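Local atomic coordinates of nitrite reductase (Hyphomicrobium denitrificans, PDB entry 2DV6), a protein that probably reduces nitrite to nitric oxide with electrons taken from cytochrome c, using bound copper ions, as part of denitrification. Residues 74-79 / 88-93; 31-36 / 69-74; 197-202 / 277-282; 221-226 / 256-261. All coordinates share one frame; numbering follows the deposited sequence.

How the interactions relate
The contacts form two pairs on opposite sides of the chain's centre, and centres of one pair lie about 47 to 57 Å from those of the other. Interactions 1 and 2 share G74 and have centres about 9 Å apart; E73 of interaction 2 hydrogen-bonds H77 of interaction 1, which binds a copper, and T33 OG1 comes within 3.2 Å of H77 CD2. Interactions 3 and 4 belong to one four-stranded sheet, with centres about 14 Å apart. Interaction 4 is nested in the chain loop that interaction 3 closes, and L277 O lies 2.8 Å from Y256 N, a probable hydrogen bond. Interaction 4 supplies ligands to two coppers, whereas interaction 3 stands back, the side chain of L277 being about 11 Å from a copper.

Interaction 1: 74-79 / 88-93; sequences GAQHDV and SAIVNG. With CU (copper (II) ion), chain I.
H77 and V91 form a single antiparallel bridge between two irregular segments that run in opposite directions, 74-79 and 88-93. The pair is hydrogen-bonded in both senses: H77 N gives to V91 O and V91 N to H77 O at 2.9 Å. At the other end S88 N reaches V79 O (3.0 Å), while V79 N is met by a side chain, S88 OG, at 3.1 Å. That hydroxyl sits between its own backbone N and carbonyl carbon (chi1 75°), where it also donates to A89 O and rests against D78 CB.

The side chain of Q76 runs out extended, with CG anti to the backbone N (chi1 -169°), and lies beside N92 pointing the same way. Q76 NE2 donates to N92 OD1 at 2.8 Å, the oxygen tilted from the Q76 amide plane, and Q76 CG packs 3.3 Å from I90 CG2. N92 N bonds E312 of a second subunit. On the copper side H77 ND1 binds the metal at 2.1 Å, and H77 NE2 is held by E73. C114 and H119 also bind this ion, which M124 completes, a type 1 (cupredoxin) copper site.

The carboxylate of D78 turns to R87 and S115. V79, S88 and V91 all pack on L69 of strand 64-70, V79 and S88 also reach strand 97-103, and A75 and H77 touch M40 of strand 39-45.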
loop_
_atom_site.group_PDB
_atom_site.type_symbol
_atom_site.label_atom_id
_atom_site.label_comp_id
_atom_site.label_asym_id
_atom_site.label_seq_id
_atom_site.Cartn_x
_atom_site.Cartn_y
_atom_site.Cartn_z
ATOM N N GLY A 74 -14.365 0.776 11.949
ATOM C CA GLY A 74 -15.644 0.865 11.266
ATOM C C GLY A 74 -16.843 0.190 11.913
ATOM O O GLY A 74 -17.897 0.089 11.299
ATOM N N ALA A 75 -16.669 -0.343 13.124
ATOM C CA ALA A 75 -17.797 -0.903 13.873
ATOM C C ALA A 75 -18.401 0.264 14.639
ATOM O O ALA A 75 -17.769 1.320 14.758
ATOM C CB ALA A 75 -17.334 -1.991 14.819
ATOM N N GLN A 76 -19.618 0.098 15.140
ATOM C CA GLN A 76 -20.280 1.178 15.833
ATOM C C GLN A 76 -19.709 1.281 17.242
ATOM O O GLN A 76 -19.497 0.240 17.866
ATOM C CB GLN A 76 -21.767 0.866 15.867
ATOM C CG GLN A 76 -22.632 1.970 16.300
ATOM C CD GLN A 76 -24.096 1.635 16.073
ATOM O OE1 GLN A 76 -24.539 0.506 16.344
ATOM N NE2 GLN A 76 -24.851 2.607 15.549
ATOM N N HIS A 77 -19.440 2.501 17.733
ATOM C CA HIS A 77 -18.850 2.665 19.078
ATOM C C HIS A 77 -19.313 3.902 19.832
ATOM O O HIS A 77 -19.704 4.881 19.233
ATOM C CB HIS A 77 -17.309 2.745 19.051
ATOM C CG HIS A 77 -16.635 1.589 18.376
ATOM N ND1 HIS A 77 -16.690 0.302 18.858
ATOM C CD2 HIS A 77 -15.891 1.531 17.254
ATOM C CE1 HIS A 77 -16.000 -0.499 18.073
ATOM N NE2 HIS A 77 -15.504 0.227 17.086
ATOM N N ASP A 78 -19.197 3.859 21.156
ATOM C CA ASP A 78 -19.139 5.077 21.948
ATOM C C ASP A 78 -18.145 4.880 23.094
ATOM O O ASP A 78 -17.407 3.876 23.105
ATOM C CB ASP A 78 -20.533 5.564 22.426
ATOM C CG ASP A 78 -21.262 4.571 23.341
ATOM O OD1 ASP A 78 -22.485 4.809 23.605
ATOM O OD2 ASP A 78 -20.644 3.587 23.833
ATOM N N VAL A 79 -18.109 5.850 24.014
ATOM C CA VAL A 79 -17.445 5.731 25.294
ATOM C C VAL A 79 -18.446 6.234 26.329
ATOM O O VAL A 79 -19.001 7.322 26.179
ATOM C CB VAL A 79 -16.240 6.683 25.464
ATOM C CG1 VAL A 79 -15.488 6.340 26.764
ATOM C CG2 VAL A 79 -15.319 6.618 24.321
ATOM N N SER A 88 -19.720 9.949 24.924
ATOM C CA SER A 88 -19.596 10.450 23.568
ATOM C C SER A 88 -20.877 10.114 22.832
ATOM O O SER A 88 -21.695 9.290 23.285
ATOM C CB SER A 88 -18.425 9.776 22.866
ATOM O OG SER A 88 -18.766 8.439 22.510
ATOM N N ALA A 89 -21.047 10.752 21.684
ATOM C CA ALA A 89 -22.026 10.322 20.740
ATOM C C ALA A 89 -21.523 8.983 20.145
ATOM O O ALA A 89 -20.322 8.647 20.227
ATOM C CB ALA A 89 -22.204 11.398 19.644
ATOM N N ILE A 90 -22.444 8.229 19.566
ATOM C CA ILE A 90 -22.096 7.052 18.788
ATOM C C ILE A 90 -21.455 7.451 17.462
ATOM O O ILE A 90 -21.878 8.368 16.744
ATOM C CB ILE A 90 -23.327 6.106 18.549
ATOM C CG1 ILE A 90 -23.778 5.514 19.895
ATOM C CG2 ILE A 90 -22.962 4.952 17.603
ATOM C CD1 ILE A 90 -25.213 4.879 19.900
ATOM N N VAL A 91 -20.447 6.669 17.135
ATOM C CA VAL A 91 -19.586 6.907 16.024
ATOM C C VAL A 91 -19.660 5.660 15.134
ATOM O O VAL A 91 -19.421 4.555 15.573
ATOM C CB VAL A 91 -18.245 7.253 16.728
ATOM C CG1 VAL A 91 -17.213 6.124 16.862
ATOM C CG2 VAL A 91 -17.803 8.625 16.452
ATOM N N ASN A 92 -20.006 5.841 13.869
ATOM C CA ASN A 92 -20.400 4.723 13.010
ATOM C C ASN A 92 -19.317 4.236 12.048
ATOM O O ASN A 92 -18.963 3.055 12.066
ATOM C CB ASN A 92 -21.686 5.082 12.277
ATOM C CG ASN A 92 -22.872 5.172 13.236
ATOM O OD1 ASN A 92 -23.249 4.176 13.833
ATOM N ND2 ASN A 92 -23.415 6.375 13.432
ATOM N N GLY A 93 -18.778 5.118 11.221
ATOM C CA GLY A 93 -17.804 4.636 10.245
ATOM C C GLY A 93 -16.381 4.976 10.643
ATOM O O GLY A 93 -16.143 5.783 11.537
HETATM CU CU CU I . -17.761 -0.374 20.574
#

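Interaction 2: 31-36 / 69-74; sequences LRTGIA and LVNGEG
L31 and L69, then R32 and V70, pair as parallel neighbours, joined by V70 N to L31 O (2.8 Å) and T33 N to V70 O (3.0 Å), before segment 69-74 leaves the sheet and turns back toward the T33 side chain.

T33 carries the rest of the contact. Its OG1 stands between the backbone N and the carbonyl carbon (chi1 70°), which aims it at the turn. There it accepts a nearly straight bond from G72 N (2.9 Å, 175° at the hydrogen) and donates to E73 OE1 at 2.8 Å. E73 OE1 is approached on its syn side, slightly out of the carboxylate plane, and the two side chains cross at about a right angle. The other branch, T33 CG2, presses against L69 CD2 at 3.5 Å, a tight carbon contact. G72 has no side chain, and its CA can lie 3.1 Å from T33 O.

Parallel pairing of strands 27-36 and 64-70, the first and third of their sheet in chain order, fits the Greek-key cupredoxin fold, and the loop after strand 64-70 heads for the copper ligand H77. E73 is bent at chi2, and its OE2 accepts from H77 NE2 and from A75 N, making it a second-shell residue that would orient the imidazole. N71 steadies the turn as an Asx motif, its OD1 accepting from G74 N at 2.8 Å. I35 of a third subunit packs on E73, and Y315 of a second on V70.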
loop_
_atom_site.group_PDB
_atom_site.type_symbol
_atom_site.label_atom_id
_atom_site.label_comp_id
_atom_site.label_asym_id
_atom_site.label_seq_id
_atom_site.Cartn_x
_atom_site.Cartn_y
_atom_site.Cartn_z
ATOM N N LEU A 31 -8.566 8.543 22.086
ATOM C CA LEU A 31 -8.738 7.104 21.994
ATOM C C LEU A 31 -9.186 6.788 20.577
ATOM O O LEU A 31 -10.137 7.386 20.054
ATOM C CB LEU A 31 -9.832 6.611 22.987
ATOM C CG LEU A 31 -9.606 6.898 24.485
ATOM C CD1 LEU A 31 -10.792 6.465 25.416
ATOM C CD2 LEU A 31 -8.326 6.260 24.961
ATOM N N ARG A 32 -8.509 5.851 19.945
ATOM C CA ARG A 32 -8.996 5.318 18.697
ATOM C C ARG A 32 -9.445 3.889 18.966
ATOM O O ARG A 32 -8.930 3.246 19.855
ATOM C CB ARG A 32 -7.931 5.378 17.592
ATOM C CG ARG A 32 -6.687 4.528 17.818
ATOM C CD ARG A 32 -5.668 4.683 16.645
ATOM N NE ARG A 32 -4.334 4.236 17.059
ATOM C CZ ARG A 32 -3.823 3.026 16.817
ATOM N NH1 ARG A 32 -4.518 2.117 16.132
ATOM N NH2 ARG A 32 -2.600 2.727 17.266
ATOM N N THR A 33 -10.448 3.422 18.246
ATOM C CA THR A 33 -10.915 2.054 18.453
ATOM C C THR A 33 -10.130 1.126 17.498
ATOM O O THR A 33 -9.693 1.549 16.427
ATOM C CB THR A 33 -12.446 1.937 18.233
ATOM O OG1 THR A 33 -12.743 2.109 16.840
ATOM C CG2 THR A 33 -13.236 2.990 19.062
ATOM N N GLY A 34 -9.935 -0.119 17.893
ATOM C CA GLY A 34 -9.290 -1.074 17.017
ATOM C C GLY A 34 -9.227 -2.479 17.575
ATOM O O GLY A 34 -9.821 -2.780 18.603
ATOM N N ILE A 35 -8.555 -3.354 16.843
ATOM C CA ILE A 35 -8.311 -4.715 17.260
ATOM C C ILE A 35 -6.852 -4.756 17.635
ATOM O O ILE A 35 -5.976 -4.448 16.813
ATOM C CB ILE A 35 -8.540 -5.738 16.134
ATOM C CG1 ILE A 35 -9.919 -5.564 15.455
ATOM C CG2 ILE A 35 -8.329 -7.153 16.660
ATOM C CD1 ILE A 35 -11.153 -5.678 16.367
ATOM N N ALA A 36 -6.579 -5.080 18.890
ATOM C CA ALA A 36 -5.204 -5.183 19.322
ATOM C C ALA A 36 -5.142 -6.163 20.448
ATOM O O ALA A 36 -6.136 -6.374 21.156
ATOM C CB ALA A 36 -4.655 -3.839 19.741
ATOM N N LEU A 69 -12.896 10.543 20.857
ATOM C CA LEU A 69 -13.017 9.178 20.403
ATOM C C LEU A 69 -12.997 9.197 18.885
ATOM O O LEU A 69 -13.814 9.895 18.272
ATOM C CB LEU A 69 -14.360 8.620 20.885
ATOM C CG LEU A 69 -14.716 7.126 20.872
ATOM C CD1 LEU A 69 -16.051 6.828 20.170
ATOM C CD2 LEU A 69 -13.597 6.121 20.562
ATOM N N VAL A 70 -12.082 8.433 18.290
ATOM C CA VAL A 70 -12.042 8.269 16.833
ATOM C C VAL A 70 -12.222 6.796 16.492
ATOM O O VAL A 70 -11.543 5.936 17.035
ATOM C CB VAL A 70 -10.671 8.780 16.240
ATOM C CG1 VAL A 70 -10.626 8.637 14.705
ATOM C CG2 VAL A 70 -10.383 10.214 16.711
ATOM N N ASN A 71 -13.122 6.519 15.564
ATOM C CA ASN A 71 -13.422 5.183 15.129
ATOM C C ASN A 71 -12.291 4.716 14.197
ATOM O O ASN A 71 -11.983 5.374 13.176
ATOM C CB ASN A 71 -14.803 5.211 14.433
ATOM C CG ASN A 71 -15.280 3.853 14.008
ATOM O OD1 ASN A 71 -14.500 3.037 13.515
ATOM N ND2 ASN A 71 -16.589 3.610 14.157
ATOM N N GLY A 72 -11.657 3.608 14.575
ATOM C CA GLY A 72 -10.502 3.087 13.848
ATOM C C GLY A 72 -10.863 2.050 12.804
ATOM O O GLY A 72 -10.298 2.034 11.722
ATOM N N GLU A 73 -11.832 1.191 13.079
ATOM C CA GLU A 73 -12.026 0.062 12.174
ATOM C C GLU A 73 -13.396 -0.021 11.509
ATOM O O GLU A 73 -13.555 -0.805 10.601
ATOM C CB GLU A 73 -11.644 -1.253 12.876
ATOM C CG GLU A 73 -12.743 -1.851 13.770
ATOM C CD GLU A 73 -13.244 -0.891 14.829
ATOM O OE1 GLU A 73 -12.439 -0.379 15.627
ATOM O OE2 GLU A 73 -14.452 -0.634 14.827
ATOM N N GLY A 74 -14.365 0.776 11.949
ATOM C CA GLY A 74 -15.644 0.865 11.266
ATOM C C GLY A 74 -16.843 0.190 11.913
ATOM O O GLY A 74 -17.897 0.089 11.299
#

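Interaction 3: 197-202 / 277-282; sequences LRVRVG and LLVEPE
L197 and L277 begin the parallel pairing of segments 197-202 and 277-282 in a sheet of a cupredoxin domain of the multicopper oxidase family, the strand axes 4.5 Å apart and 19° from parallel. Backbone bonds alternate along it: L278 N to L197 O, V199 N to L278 O, E280 N to V199 O, V201 N to E280 O.

On the face carrying L197, V199, L277 and V279, L277 CD2 meets L197 CB at 3.7 Å and V199 CG2 lies 3.8 Å from V279 CG2.

R198, R200 and E280 share the other face with L278. R198 runs out extended, CG anti to the backbone N (chi1 -168°), alongside L278, whose CD2 lies over a face of the guanidinium. R198 NE gives a salt-bridging bond to the anti lone pair of E280 OE2 at 2.8 Å, with a weak second from NH2; R198 NH1 also bridges to E291, and E280 OE2 accepts from I156 N. Past the strand, E282 OE1 faces R200 NH1 only as a long, charge-based pairing at 3.8 Å.

Strand 274-280 separates edge strand 197-200 from strand 254-259, whose Y258 packs on L197, while F352 of strand 348-357 packs on R198 and L278.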
loop_
_atom_site.group_PDB
_atom_site.type_symbol
_atom_site.label_atom_id
_atom_site.label_comp_id
_atom_site.label_asym_id
_atom_site.label_seq_id
_atom_site.Cartn_x
_atom_site.Cartn_y
_atom_site.Cartn_z
ATOM N N LEU A 197 11.745 45.429 22.837
ATOM C CA LEU A 197 12.557 46.618 22.666
ATOM C C LEU A 197 11.639 47.829 22.665
ATOM O O LEU A 197 10.549 47.808 22.087
ATOM C CB LEU A 197 13.473 46.514 21.415
ATOM C CG LEU A 197 14.252 45.178 21.259
ATOM C CD1 LEU A 197 14.911 45.056 19.892
ATOM C CD2 LEU A 197 15.301 44.928 22.410
ATOM N N ARG A 198 12.055 48.880 23.370
ATOM C CA ARG A 198 11.203 50.034 23.579
ATOM C C ARG A 198 12.027 51.319 23.414
ATOM O O ARG A 198 12.985 51.542 24.149
ATOM C CB ARG A 198 10.525 49.953 24.955
ATOM C CG ARG A 198 9.416 50.946 25.169
ATOM C CD ARG A 198 8.610 50.582 26.421
ATOM N NE ARG A 198 7.364 51.357 26.431
ATOM C CZ ARG A 198 6.249 50.996 27.041
ATOM N NH1 ARG A 198 6.218 49.865 27.725
ATOM N NH2 ARG A 198 5.152 51.762 26.954
ATOM N N VAL A 199 11.689 52.130 22.417
ATOM C CA VAL A 199 12.428 53.358 22.135
ATOM C C VAL A 199 11.356 54.383 21.784
ATOM O O VAL A 199 10.145 54.055 21.757
ATOM C CB VAL A 199 13.477 53.225 20.958
ATOM C CG1 VAL A 199 14.546 52.134 21.228
ATOM C CG2 VAL A 199 12.792 52.975 19.605
ATOM N N ARG A 200 11.817 55.603 21.488
ATOM C CA ARG A 200 10.982 56.754 21.239
ATOM C C ARG A 200 11.209 57.190 19.792
ATOM O O ARG A 200 12.340 57.077 19.307
ATOM C CB ARG A 200 11.446 57.856 22.194
ATOM C CG ARG A 200 10.643 59.119 22.185
ATOM C CD ARG A 200 11.649 60.245 22.239
ATOM N NE ARG A 200 11.078 61.531 22.622
ATOM C CZ ARG A 200 10.878 62.547 21.793
ATOM N NH1 ARG A 200 11.175 62.434 20.492
ATOM N NH2 ARG A 200 10.359 63.669 22.273
ATOM N N VAL A 201 10.167 57.681 19.097
ATOM C CA VAL A 201 10.389 58.264 17.780
ATOM C C VAL A 201 11.553 59.245 17.862
ATOM O O VAL A 201 11.648 60.033 18.813
ATOM C CB VAL A 201 9.254 59.147 17.202
ATOM C CG1 VAL A 201 8.760 58.642 15.855
ATOM C CG2 VAL A 201 8.226 59.595 18.206
ATOM N N GLY A 202 12.410 59.208 16.857
ATOM C CA GLY A 202 13.520 60.146 16.799
ATOM C C GLY A 202 14.803 59.564 17.348
ATOM O O GLY A 202 15.892 60.109 17.084
ATOM N N LEU A 277 9.230 45.445 18.937
ATOM C CA LEU A 277 9.939 46.679 19.079
ATOM C C LEU A 277 8.874 47.760 19.098
ATOM O O LEU A 277 8.182 47.974 18.074
ATOM C CB LEU A 277 10.836 46.911 17.868
ATOM C CG LEU A 277 11.838 48.089 17.663
ATOM C CD1 LEU A 277 11.614 48.913 16.416
ATOM C CD2 LEU A 277 12.219 48.955 18.873
ATOM N N LEU A 278 8.747 48.446 20.234
ATOM C CA LEU A 278 7.824 49.540 20.326
ATOM C C LEU A 278 8.598 50.841 20.065
ATOM O O LEU A 278 9.591 51.114 20.746
ATOM C CB LEU A 278 7.140 49.589 21.713
ATOM C CG LEU A 278 6.271 50.854 21.989
ATOM C CD1 LEU A 278 5.100 51.035 21.015
ATOM C CD2 LEU A 278 5.727 50.934 23.431
ATOM N N VAL A 279 8.125 51.628 19.094
ATOM C CA VAL A 279 8.585 53.009 18.909
ATOM C C VAL A 279 7.468 53.953 19.378
ATOM O O VAL A 279 6.482 54.172 18.672
ATOM C CB VAL A 279 9.016 53.318 17.451
ATOM C CG1 VAL A 279 9.536 54.771 17.324
ATOM C CG2 VAL A 279 10.077 52.286 16.975
ATOM N N GLU A 280 7.635 54.480 20.593
ATOM C CA GLU A 280 6.653 55.332 21.242
ATOM C C GLU A 280 6.452 56.631 20.460
ATOM O O GLU A 280 7.421 57.165 19.884
ATOM C CB GLU A 280 7.127 55.673 22.660
ATOM C CG GLU A 280 7.100 54.503 23.672
ATOM C CD GLU A 280 7.057 54.963 25.140
ATOM O OE1 GLU A 280 6.917 56.175 25.393
ATOM O OE2 GLU A 280 7.158 54.111 26.049
ATOM N N PRO A 281 5.205 57.147 20.424
ATOM C CA PRO A 281 5.042 58.500 19.911
ATOM C C PRO A 281 5.689 59.494 20.883
ATOM O O PRO A 281 5.958 59.144 22.046
ATOM C CB PRO A 281 3.524 58.707 19.879
ATOM C CG PRO A 281 2.976 57.750 20.880
ATOM C CD PRO A 281 3.917 56.541 20.804
ATOM N N GLU A 282 5.945 60.705 20.401
ATOM C CA GLU A 282 6.474 61.800 21.216
ATOM C C GLU A 282 5.813 61.875 22.604
ATOM O O GLU A 282 6.511 61.901 23.621
ATOM C CB GLU A 282 6.264 63.118 20.478
ATOM C CG GLU A 282 7.457 64.067 20.467
ATOM C CD GLU A 282 8.015 64.276 19.055
ATOM O OE1 GLU A 282 8.196 63.270 18.318
ATOM O OE2 GLU A 282 8.272 65.441 18.677
#

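Interaction 4: 221-226 / 256-261; sequences VDFHGA and YVYHCA. With CU (copper (II) ion), chain H; CU (copper (II) ion), chain G.
H224 and V257 meet where the short antiparallel strand 222-223 ends against strand 254-259, with H224 N bonded to V257 O at 2.9 Å. D222 and H259 bond both ways through their backbones.

Followed outward, H224 CB lies 3.2 Å from V257 O and touches Y256 CD2. CG, anti to the carbonyl carbon (chi1 -69°), stays over the same oxygen, which faces CD2 too and covers one ring face. ND1 turns to Q389 of the fourth subunit, whose H365 stacks on the imidazole. CD2 and CE1 flank NE2 at the tip, which binds copper at 2.1 Å, as does H259 NE2 at 2.0 Å, the rings nearly perpendicular; H416 of the fourth subunit and a water at 2.5 Å complete the ligands. This is the type 2 copper site of nitrite reductases, built at the interface between cupredoxin domains of two subunits.

C260, next after H259, binds a second copper through SG at 2.1 Å along with H219, H268 and M273, the type 1 site; the His-Cys pair links metals 12.6 Å apart, a route usually assigned to electron transfer in this family. H259 ND1 donates to C260 O (175°), which, with the copper bond, limits the ring's rotation. D222 OD1 lies 3.7 Å from the type 2 copper. H224 lies within the type I turn F223-A226, which sets G225 CA over the Y256 ring face, a CH-pi contact.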
loop_
_atom_site.group_PDB
_atom_site.type_symbol
_atom_site.label_atom_id
_atom_site.label_comp_id
_atom_site.label_asym_id
_atom_site.label_seq_id
_atom_site.Cartn_x
_atom_site.Cartn_y
_atom_site.Cartn_z
ATOM N N VAL A 221 18.851 39.995 12.067
ATOM C CA VAL A 221 17.614 40.602 12.532
ATOM C C VAL A 221 17.090 41.611 11.494
ATOM O O VAL A 221 17.862 42.339 10.898
ATOM C CB VAL A 221 17.784 41.257 13.958
ATOM C CG1 VAL A 221 18.912 42.392 13.950
ATOM C CG2 VAL A 221 16.438 41.827 14.447
ATOM N N ASP A 222 15.779 41.601 11.267
ATOM C CA ASP A 222 15.033 42.558 10.432
ATOM C C ASP A 222 14.039 43.210 11.425
ATOM O O ASP A 222 13.241 42.489 12.030
ATOM C CB ASP A 222 14.301 41.736 9.325
ATOM C CG ASP A 222 13.202 42.527 8.532
ATOM O OD1 ASP A 222 12.731 41.966 7.502
ATOM O OD2 ASP A 222 12.796 43.674 8.886
ATOM N N PHE A 223 14.114 44.535 11.628
ATOM C CA PHE A 223 13.119 45.274 12.433
ATOM C C PHE A 223 12.085 45.952 11.515
ATOM O O PHE A 223 12.481 46.727 10.619
ATOM C CB PHE A 223 13.765 46.378 13.302
ATOM C CG PHE A 223 14.835 45.891 14.258
ATOM C CD1 PHE A 223 16.194 45.905 13.885
ATOM C CD2 PHE A 223 14.500 45.462 15.528
ATOM C CE1 PHE A 223 17.185 45.476 14.774
ATOM C CE2 PHE A 223 15.468 45.034 16.420
ATOM C CZ PHE A 223 16.823 45.017 16.038
ATOM N N HIS A 224 10.789 45.703 11.732
ATOM C CA HIS A 224 9.752 46.382 10.911
ATOM C C HIS A 224 9.676 47.889 11.205
ATOM O O HIS A 224 9.097 48.648 10.419
ATOM C CB HIS A 224 8.355 45.745 11.083
ATOM C CG HIS A 224 8.231 44.385 10.493
ATOM N ND1 HIS A 224 7.033 43.710 10.445
ATOM C CD2 HIS A 224 9.136 43.591 9.875
ATOM C CE1 HIS A 224 7.211 42.538 9.857
ATOM N NE2 HIS A 224 8.476 42.440 9.505
ATOM N N GLY A 225 10.222 48.309 12.347
ATOM C CA GLY A 225 10.350 49.742 12.638
ATOM C C GLY A 225 11.625 50.428 12.133
ATOM O O GLY A 225 11.816 51.628 12.361
ATOM N N ALA A 226 12.493 49.662 11.472
ATOM C CA ALA A 226 13.692 50.194 10.851
ATOM C C ALA A 226 13.444 50.542 9.377
ATOM O O ALA A 226 12.658 49.864 8.672
ATOM C CB ALA A 226 14.868 49.203 11.002
ATOM N N TYR A 256 6.134 47.238 16.348
ATOM C CA TYR A 256 6.692 46.542 15.195
ATOM C C TYR A 256 7.167 45.151 15.528
ATOM O O TYR A 256 7.783 44.936 16.555
ATOM C CB TYR A 256 7.881 47.340 14.634
ATOM C CG TYR A 256 7.485 48.707 14.089
ATOM C CD1 TYR A 256 7.724 49.875 14.823
ATOM C CD2 TYR A 256 6.864 48.828 12.841
ATOM C CE1 TYR A 256 7.379 51.114 14.322
ATOM C CE2 TYR A 256 6.490 50.057 12.341
ATOM C CZ TYR A 256 6.756 51.202 13.082
ATOM O OH TYR A 256 6.389 52.434 12.569
ATOM N N VAL A 257 6.937 44.187 14.645
ATOM C CA VAL A 257 7.648 42.921 14.843
ATOM C C VAL A 257 9.070 43.003 14.338
ATOM O O VAL A 257 9.381 43.785 13.423
ATOM C CB VAL A 257 6.839 41.600 14.464
ATOM C CG1 VAL A 257 5.476 41.880 13.902
ATOM C CG2 VAL A 257 7.684 40.510 13.749
ATOM N N TYR A 258 9.948 42.234 14.974
ATOM C CA TYR A 258 11.251 42.011 14.381
ATOM C C TYR A 258 11.512 40.514 14.407
ATOM O O TYR A 258 10.915 39.813 15.217
ATOM C CB TYR A 258 12.339 42.785 15.141
ATOM C CG TYR A 258 12.667 42.279 16.520
ATOM C CD1 TYR A 258 13.554 41.229 16.696
ATOM C CD2 TYR A 258 12.120 42.882 17.662
ATOM C CE1 TYR A 258 13.888 40.757 18.000
ATOM C CE2 TYR A 258 12.456 42.436 18.944
ATOM C CZ TYR A 258 13.350 41.368 19.106
ATOM O OH TYR A 258 13.692 40.876 20.370
ATOM N N HIS A 259 12.397 40.028 13.542
ATOM C CA HIS A 259 12.652 38.599 13.464
ATOM C C HIS A 259 13.989 38.359 12.767
ATOM O O HIS A 259 14.504 39.247 12.089
ATOM C CB HIS A 259 11.513 37.910 12.680
ATOM C CG HIS A 259 11.226 38.544 11.359
ATOM N ND1 HIS A 259 11.983 38.295 10.232
ATOM C CD2 HIS A 259 10.264 39.426 10.979
ATOM C CE1 HIS A 259 11.492 38.986 9.212
ATOM N NE2 HIS A 259 10.462 39.692 9.645
ATOM N N CYS A 260 14.542 37.170 12.923
ATOM C CA CYS A 260 15.721 36.819 12.155
ATOM C C CYS A 260 15.374 36.881 10.675
ATOM O O CYS A 260 14.252 36.570 10.265
ATOM C CB CYS A 260 16.221 35.435 12.527
ATOM S SG CYS A 260 17.730 34.902 11.677
ATOM N N ALA A 261 16.347 37.304 9.874
ATOM C CA ALA A 261 16.154 37.399 8.434
ATOM C C ALA A 261 17.235 36.632 7.661
ATOM O O ALA A 261 17.666 37.065 6.589
ATOM C CB ALA A 261 16.087 38.881 7.985
HETATM CU CU CU H . 9.338 40.882 8.430
HETATM CU CU CU G . 18.234 33.138 12.751
HETATM O O HOH W 1 10.362 40.440 6.158
#